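Local coordinates for CELL division control protein 11 (Saccharomyces cerevisiae, PDB 5AR1) that forms, with other septins, the cortical filaments of the yeast mother-bud neck involved in cytokinesis, and is seen here as its septin-type GTPase domain, at residues A[34-38]-A[147-151]; A[166-170]-A[292-296]; A[204-208]-A[283-287]. All coordinates share one frame. Numbering follows the deposited sequence.

Contact 1 of 3, residues A[34-38]-A[147-151]; sequences GQSGS and INPTG
Asn148 projects its carboxamide into the concave side of the loop 34-38 and supplies about half of the 179 Å² buried between the segments. Its side chain, chi1 near -65° (m) and chi2 -23°, directs ND2 to 3.5 Å from Gln35 CB and 3.5 Å from Gly37 CA, while OD1 lies 3.5 Å from Ser38 OG. These are van der Waals or long polar approaches; OD1 is hydrogen-bonded to Ser176 OG, and Ser38 OG makes a weak hydrogen bond with the same hydroxyl. The CA atoms of Ser38 and Asn148 make the closest backbone approach, 6.4 Å. Segment 34-38 leaves the end of strand 28-34 and belongs to the predicted G1 motif, the P-loop of this GTPase domain, whose residues are assigned to GTP binding by similarity; 147-151 leaves the neighbouring parallel strand 142-147. Gly37 (phi 3°, psi -82°) needs to lack a side chain, since an ideal CB would sit 2.0 Å from Asn148 ND2. At Gly34 (151°/155°) the reason is local: a CB would jam against the preceding carbonyl oxygen. Gln35 (m, t) points its CB toward Asn148 but turns OE1 to a hydrogen bond with Ser101 N. Ser38, chi1 -61° (m), sets OG 4.2 Å from Pro149 CD. A weak 2.8 Å bond from Gly151 N to Pro149 O closes a classic gamma turn around Thr150 (68°/-62°).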
loop_
_atom_site.group_PDB
_atom_site.type_symbol
_atom_site.label_atom_id
_atom_site.label_comp_id
_atom_site.label_asym_id
_atom_site.label_seq_id
_atom_site.Cartn_x
_atom_site.Cartn_y
_atom_site.Cartn_z
ATOM N N GLY A 34 4.790 8.637 -2.317
ATOM C CA GLY A 34 3.798 9.679 -2.569
ATOM C C GLY A 34 4.333 11.090 -2.469
ATOM O O GLY A 34 5.305 11.342 -1.743
ATOM N N GLN A 35 3.650 12.016 -3.184
ATOM C CA GLN A 35 3.945 13.452 -3.321
ATOM C C GLN A 35 4.143 14.213 -2.011
ATOM O O GLN A 35 3.642 13.798 -0.961
ATOM C CB GLN A 35 2.857 14.156 -4.146
ATOM C CG GLN A 35 3.036 14.057 -5.649
ATOM C CD GLN A 35 2.236 15.127 -6.345
ATOM O OE1 GLN A 35 2.739 16.220 -6.619
ATOM N NE2 GLN A 35 0.964 14.855 -6.619
ATOM N N SER A 36 4.854 15.355 -2.097
ATOM C CA SER A 36 5.127 16.237 -0.965
ATOM C C SER A 36 3.836 16.931 -0.488
ATOM O O SER A 36 3.584 16.971 0.718
ATOM C CB SER A 36 6.194 17.262 -1.342
ATOM O OG SER A 36 6.731 17.901 -0.197
ATOM N N GLY A 37 3.041 17.419 -1.454
ATOM C CA GLY A 37 1.767 18.131 -1.310
ATOM C C GLY A 37 1.268 18.429 0.090
ATOM O O GLY A 37 1.433 19.543 0.597
ATOM N N SER A 38 0.636 17.425 0.711
ATOM C CA SER A 38 0.106 17.496 2.071
ATOM C C SER A 38 1.292 17.367 3.043
ATOM O O SER A 38 1.829 18.386 3.491
ATOM C CB SER A 38 -0.924 16.387 2.298
ATOM O OG SER A 38 -2.026 16.506 1.412
ATOM N N ILE A 147 -2.071 9.517 -1.686
ATOM C CA ILE A 147 -2.751 10.349 -2.674
ATOM C C ILE A 147 -3.225 11.631 -2.030
ATOM O O ILE A 147 -3.895 11.591 -0.997
ATOM C CB ILE A 147 -3.883 9.615 -3.436
ATOM C CG1 ILE A 147 -3.403 8.264 -3.988
ATOM C CG2 ILE A 147 -4.424 10.485 -4.565
ATOM C CD1 ILE A 147 -4.484 7.243 -4.174
ATOM N N ASN A 148 -2.852 12.775 -2.632
ATOM C CA ASN A 148 -3.282 14.094 -2.177
ATOM C C ASN A 148 -4.750 14.258 -2.611
ATOM O O ASN A 148 -5.070 13.986 -3.773
ATOM C CB ASN A 148 -2.391 15.194 -2.761
ATOM C CG ASN A 148 -0.949 15.163 -2.295
ATOM O OD1 ASN A 148 -0.607 14.629 -1.229
ATOM N ND2 ASN A 148 -0.068 15.782 -3.078
ATOM N N PRO A 149 -5.676 14.620 -1.697
ATOM C CA PRO A 149 -7.089 14.709 -2.098
ATOM C C PRO A 149 -7.500 16.004 -2.827
ATOM O O PRO A 149 -6.660 16.736 -3.374
ATOM C CB PRO A 149 -7.836 14.514 -0.776
ATOM C CG PRO A 149 -6.908 15.034 0.259
ATOM C CD PRO A 149 -5.498 14.947 -0.268
ATOM N N THR A 150 -8.837 16.248 -2.843
ATOM C CA THR A 150 -9.586 17.348 -3.461
ATOM C C THR A 150 -9.509 17.257 -4.986
ATOM O O THR A 150 -10.553 17.057 -5.619
ATOM C CB THR A 150 -9.204 18.723 -2.885
ATOM N N GLY A 151 -8.282 17.365 -5.529
ATOM C CA GLY A 151 -7.948 17.340 -6.951
ATOM C C GLY A 151 -8.529 16.169 -7.710
ATOM O O GLY A 151 -7.856 15.149 -7.868
#

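Contact 2 of 3, residues A[166-170]-A[292-296]; sequences GSLVN and LYERY
Leu292, at the beginning of the helical segment 292-296, points its side chain toward the turn 166-170, where Gly166 to Leu168 keep helical phi/psi without the regular bonds and Val169 (-126°/151°) is extended. Leu292 CA is 6.0 Å from Leu168 CA. The Leu292 side chain (chi1 -119°, chi2 40°) covers the backbone of the turn: CD1 is 3.4 Å from Ser167 O, CG 3.8 Å from Leu168 O, and CD2 reaches Val169 C at 3.8 Å and Asn170 OD1 at 3.3 Å. The CA-to-CB bond of Tyr293 points away, and its side chain touches helix 109-125, with Arg139 in a cation-pi contact. One turn on from Leu292, Arg295 (chi1 t, chi2 t, chi3 m) reaches Ser167 with NH1, which lies 3.1 Å from Ser167 O and makes a weak 3.4 Å hydrogen bond to Ser167 OG. Tyr296 (chi1 t) sets CD1 4.0 Å from Leu168 CD2, and its hydroxyl bonds to Asp120. Across this 287 Å² interface, helix 292-300, the last of this GTPase-domain construct, packs on the loop between helix 156-165 and edge strand 171-175; segment 292-296 belongs to the end of the septin unique element, which distinguishes septins from other P-loop GTPases.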
loop_
_atom_site.group_PDB
_atom_site.type_symbol
_atom_site.label_atom_id
_atom_site.label_comp_id
_atom_site.label_asym_id
_atom_site.label_seq_id
_atom_site.Cartn_x
_atom_site.Cartn_y
_atom_site.Cartn_z
ATOM N N GLY A 166 2.953 -1.366 -10.029
ATOM C CA GLY A 166 1.878 -2.239 -9.553
ATOM C C GLY A 166 2.053 -3.702 -9.901
ATOM O O GLY A 166 1.348 -4.563 -9.366
ATOM N N SER A 167 2.981 -3.986 -10.809
ATOM C CA SER A 167 3.295 -5.345 -11.220
ATOM C C SER A 167 4.436 -5.892 -10.358
ATOM O O SER A 167 4.537 -7.106 -10.185
ATOM C CB SER A 167 3.686 -5.367 -12.693
ATOM O OG SER A 167 3.677 -6.697 -13.185
ATOM N N LEU A 168 5.283 -4.988 -9.813
ATOM C CA LEU A 168 6.444 -5.321 -8.986
ATOM C C LEU A 168 6.174 -5.284 -7.474
ATOM O O LEU A 168 6.742 -6.105 -6.762
ATOM C CB LEU A 168 7.639 -4.411 -9.317
ATOM C CG LEU A 168 8.034 -4.289 -10.781
ATOM C CD1 LEU A 168 7.995 -2.835 -11.231
ATOM C CD2 LEU A 168 9.391 -4.906 -11.032
ATOM N N VAL A 169 5.365 -4.328 -6.977
ATOM C CA VAL A 169 5.077 -4.179 -5.541
ATOM C C VAL A 169 3.574 -4.182 -5.280
ATOM O O VAL A 169 2.824 -3.775 -6.164
ATOM C CB VAL A 169 5.810 -2.940 -4.932
ATOM C CG1 VAL A 169 5.301 -1.620 -5.499
ATOM C CG2 VAL A 169 5.757 -2.928 -3.410
ATOM N N ASN A 170 3.123 -4.633 -4.089
ATOM C CA ASN A 170 1.685 -4.631 -3.734
ATOM C C ASN A 170 1.245 -3.213 -3.390
ATOM O O ASN A 170 1.466 -2.784 -2.253
ATOM C CB ASN A 170 1.414 -5.548 -2.532
ATOM C CG ASN A 170 1.269 -7.000 -2.872
ATOM O OD1 ASN A 170 0.789 -7.366 -3.952
ATOM N ND2 ASN A 170 1.553 -7.852 -1.900
ATOM N N LEU A 292 4.271 -12.222 -7.217
ATOM C CA LEU A 292 4.935 -10.968 -7.631
ATOM C C LEU A 292 6.448 -11.072 -7.973
ATOM O O LEU A 292 6.944 -10.284 -8.785
ATOM C CB LEU A 292 4.716 -9.912 -6.550
ATOM C CG LEU A 292 3.982 -8.656 -6.925
ATOM C CD1 LEU A 292 2.837 -8.947 -7.827
ATOM C CD2 LEU A 292 3.551 -7.917 -5.690
ATOM N N TYR A 293 7.169 -12.005 -7.314
ATOM C CA TYR A 293 8.583 -12.280 -7.545
ATOM C C TYR A 293 8.659 -13.328 -8.642
ATOM O O TYR A 293 9.605 -13.333 -9.431
ATOM C CB TYR A 293 9.271 -12.770 -6.253
ATOM C CG TYR A 293 10.598 -13.482 -6.456
ATOM C CD1 TYR A 293 11.748 -12.777 -6.800
ATOM C CD2 TYR A 293 10.706 -14.858 -6.274
ATOM C CE1 TYR A 293 12.970 -13.427 -6.980
ATOM C CE2 TYR A 293 11.921 -15.517 -6.449
ATOM C CZ TYR A 293 13.052 -14.799 -6.806
ATOM O OH TYR A 293 14.252 -15.457 -6.959
ATOM N N GLU A 294 7.647 -14.204 -8.699
ATOM C CA GLU A 294 7.537 -15.269 -9.691
ATOM C C GLU A 294 7.425 -14.718 -11.122
ATOM O O GLU A 294 8.015 -15.276 -12.043
ATOM C CB GLU A 294 6.353 -16.182 -9.328
ATOM C CG GLU A 294 6.722 -17.650 -9.179
ATOM C CD GLU A 294 8.099 -17.974 -8.623
ATOM O OE1 GLU A 294 8.347 -17.701 -7.425
ATOM O OE2 GLU A 294 8.931 -18.505 -9.391
ATOM N N ARG A 295 6.690 -13.598 -11.285
ATOM C CA ARG A 295 6.485 -12.899 -12.555
ATOM C C ARG A 295 7.779 -12.214 -12.976
ATOM O O ARG A 295 8.080 -12.164 -14.169
ATOM C CB ARG A 295 5.355 -11.861 -12.416
ATOM C CG ARG A 295 4.807 -11.369 -13.755
ATOM C CD ARG A 295 3.717 -10.325 -13.612
ATOM N NE ARG A 295 2.529 -10.859 -12.941
ATOM C CZ ARG A 295 2.007 -10.359 -11.825
ATOM N NH1 ARG A 295 2.542 -9.286 -11.255
ATOM N NH2 ARG A 295 0.933 -10.916 -11.281
ATOM N N TYR A 296 8.530 -11.673 -11.994
ATOM C CA TYR A 296 9.802 -10.991 -12.233
ATOM C C TYR A 296 10.907 -11.991 -12.564
ATOM O O TYR A 296 11.784 -11.675 -13.365
ATOM C CB TYR A 296 10.192 -10.098 -11.039
ATOM C CG TYR A 296 11.459 -9.293 -11.256
ATOM C CD1 TYR A 296 11.468 -8.179 -12.089
ATOM C CD2 TYR A 296 12.645 -9.641 -10.620
ATOM C CE1 TYR A 296 12.626 -7.429 -12.284
ATOM C CE2 TYR A 296 13.808 -8.892 -10.797
ATOM C CZ TYR A 296 13.792 -7.784 -11.627
ATOM O OH TYR A 296 14.943 -7.056 -11.825
#

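Contact 3 of 3, residues A[204-208]-A[283-287]; sequences IYNFP and DLKNY
Segment 204-208 is an irregular loop: Ile204 and Tyr205 are extended, Phe207 has positive phi (53°/56°), and Pro208 is extended again. It runs beside one turn of helix 274-290, in which Tyr287 N bonds to Asp283 O at 2.7 Å; the nearest CA atoms, of Tyr205 and Leu284, are 8.4 Å apart, a gap spanned by side chains. Tyr205, chi1 -176° (t), chi2 86°, reaches across and has the largest covered area, 97 Å². Leu284 (chi1 m) places CD2 over one face of the Tyr205 ring, 3.5 Å from the centroid and 6° off the normal, a CH-pi contact. The ring edge meets the face of Tyr287 (chi1 t) in a T-shaped pair, centroids 5.7 Å apart and planes at 87°, with Tyr205 CE1 3.9 Å from Tyr287 CG. Tyr205 OH lies 3.3 Å from Asp283 CB, and Pro208 CG packs 4.1 Å from Tyr287 CE2. The CA-to-CB bond of Phe207 points away, yet its ring makes an edge-to-face contact with His280 of the same helix. A backbone hydrogen bond between Tyr205 and Ile171 ties the loop to edge strand 171-175. The contact between these segments rests on apolar packing, CH-pi and the T-shaped ring pair, with no hydrogen bond between them.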
loop_
_atom_site.group_PDB
_atom_site.type_symbol
_atom_site.label_atom_id
_atom_site.label_comp_id
_atom_site.label_asym_id
_atom_site.label_seq_id
_atom_site.Cartn_x
_atom_site.Cartn_y
_atom_site.Cartn_z
ATOM N N ILE A 204 -3.673 -2.698 -8.253
ATOM C CA ILE A 204 -3.669 -2.403 -6.829
ATOM C C ILE A 204 -3.863 -3.709 -6.066
ATOM O O ILE A 204 -4.445 -4.627 -6.642
ATOM C CB ILE A 204 -4.818 -1.352 -6.646
ATOM C CG1 ILE A 204 -4.227 0.001 -6.272
ATOM C CG2 ILE A 204 -6.036 -1.746 -5.715
ATOM C CD1 ILE A 204 -3.404 0.623 -7.389
ATOM N N TYR A 205 -3.363 -3.830 -4.799
ATOM C CA TYR A 205 -3.568 -5.051 -3.992
ATOM C C TYR A 205 -4.967 -4.942 -3.502
ATOM O O TYR A 205 -5.257 -4.051 -2.699
ATOM C CB TYR A 205 -2.616 -5.132 -2.788
ATOM C CG TYR A 205 -2.726 -6.410 -1.977
ATOM C CD1 TYR A 205 -2.019 -7.550 -2.337
ATOM C CD2 TYR A 205 -3.528 -6.475 -0.839
ATOM C CE1 TYR A 205 -2.095 -8.720 -1.588
ATOM C CE2 TYR A 205 -3.618 -7.645 -0.080
ATOM C CZ TYR A 205 -2.879 -8.760 -0.448
ATOM O OH TYR A 205 -2.950 -9.930 0.273
ATOM N N ASN A 206 -5.862 -5.777 -4.025
ATOM C CA ASN A 206 -7.258 -5.653 -3.633
ATOM C C ASN A 206 -7.726 -6.754 -2.652
ATOM O O ASN A 206 -8.839 -7.263 -2.757
ATOM C CB ASN A 206 -8.129 -5.565 -4.870
ATOM C CG ASN A 206 -9.522 -5.153 -4.547
ATOM O OD1 ASN A 206 -9.752 -4.299 -3.683
ATOM N ND2 ASN A 206 -10.474 -5.842 -5.151
ATOM N N PHE A 207 -6.879 -7.087 -1.675
ATOM C CA PHE A 207 -7.165 -8.078 -0.638
ATOM C C PHE A 207 -7.628 -9.449 -1.220
ATOM O O PHE A 207 -8.718 -9.939 -0.881
ATOM C CB PHE A 207 -8.142 -7.487 0.397
ATOM C CG PHE A 207 -7.530 -6.281 1.065
ATOM C CD1 PHE A 207 -6.616 -6.432 2.101
ATOM C CD2 PHE A 207 -7.774 -5.004 0.586
ATOM C CE1 PHE A 207 -5.994 -5.324 2.672
ATOM C CE2 PHE A 207 -7.156 -3.896 1.163
ATOM C CZ PHE A 207 -6.282 -4.062 2.209
ATOM N N PRO A 208 -6.793 -10.061 -2.111
ATOM C CA PRO A 208 -7.135 -11.384 -2.671
ATOM C C PRO A 208 -7.196 -12.423 -1.565
ATOM O O PRO A 208 -6.366 -12.387 -0.655
ATOM C CB PRO A 208 -5.956 -11.688 -3.601
ATOM C CG PRO A 208 -5.284 -10.380 -3.838
ATOM C CD PRO A 208 -5.472 -9.616 -2.587
ATOM N N ASP A 283 -0.209 -12.032 4.178
ATOM C CA ASP A 283 -0.693 -12.262 2.815
ATOM C C ASP A 283 0.081 -11.401 1.792
ATOM O O ASP A 283 0.295 -11.855 0.679
ATOM C CB ASP A 283 -2.217 -12.125 2.689
ATOM C CG ASP A 283 -3.043 -13.207 3.398
ATOM O OD1 ASP A 283 -2.470 -14.272 3.748
ATOM O OD2 ASP A 283 -4.269 -12.998 3.585
ATOM N N LEU A 284 0.548 -10.199 2.183
ATOM C CA LEU A 284 1.319 -9.309 1.318
ATOM C C LEU A 284 2.741 -9.845 1.246
ATOM O O LEU A 284 3.418 -9.680 0.219
ATOM C CB LEU A 284 1.362 -7.877 1.881
ATOM C CG LEU A 284 0.054 -7.155 2.119
ATOM C CD1 LEU A 284 0.156 -6.250 3.315
ATOM C CD2 LEU A 284 -0.351 -6.352 0.912
ATOM N N LYS A 285 3.221 -10.454 2.348
ATOM C CA LYS A 285 4.574 -11.018 2.388
ATOM C C LYS A 285 4.552 -12.185 1.428
ATOM O O LYS A 285 5.351 -12.213 0.511
ATOM C CB LYS A 285 4.932 -11.480 3.811
ATOM C CG LYS A 285 6.406 -11.519 4.119
ATOM C CD LYS A 285 6.803 -12.860 4.720
ATOM C CE LYS A 285 8.258 -12.900 5.128
ATOM N NZ LYS A 285 8.470 -12.364 6.502
ATOM N N ASN A 286 3.535 -13.054 1.550
ATOM C CA ASN A 286 3.341 -14.224 0.713
ATOM C C ASN A 286 3.020 -13.872 -0.713
ATOM O O ASN A 286 3.594 -14.479 -1.595
ATOM C CB ASN A 286 2.312 -15.179 1.311
ATOM C CG ASN A 286 2.816 -15.911 2.549
ATOM O OD1 ASN A 286 3.718 -15.448 3.273
ATOM N ND2 ASN A 286 2.223 -17.066 2.840
ATOM N N TYR A 287 2.187 -12.864 -0.954
ATOM C CA TYR A 287 1.853 -12.440 -2.315
ATOM C C TYR A 287 3.098 -11.949 -3.066
ATOM O O TYR A 287 3.285 -12.359 -4.212
ATOM C CB TYR A 287 0.713 -11.388 -2.346
ATOM C CG TYR A 287 -0.001 -11.317 -3.681
ATOM C CD1 TYR A 287 0.450 -10.472 -4.693
ATOM C CD2 TYR A 287 -1.099 -12.126 -3.949
ATOM C CE1 TYR A 287 -0.186 -10.423 -5.935
ATOM C CE2 TYR A 287 -1.753 -12.074 -5.180
ATOM C CZ TYR A 287 -1.287 -11.230 -6.175
ATOM O OH TYR A 287 -1.903 -11.213 -7.404
#

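Overall arrangement
All three contacts belong to one septin-type GTPase domain. Contact 1 closes before contacts 2 and 3 open, and contact 3 is nested within the loop closed by contact 2. Contact 1, at the P-loop, is centred about 25 Å from contact 2 and 24 Å from contact 3, on the opposite side of the chain's centre from the latter. Contacts 2 and 3, with centres 11 Å apart, touch: Asn170 OD1 lies 3.2 Å from both Tyr287 CD1 and Tyr205 CD1, and a probable hydrogen bond joins Leu292 N to Tyr287 O between helices 274-290 and 292-300. Contact 1 lies where parallel strands 28-34 and 142-147 end, contact 2 just before strand 171-175 begins, so they occupy opposite ends of the parallel strands.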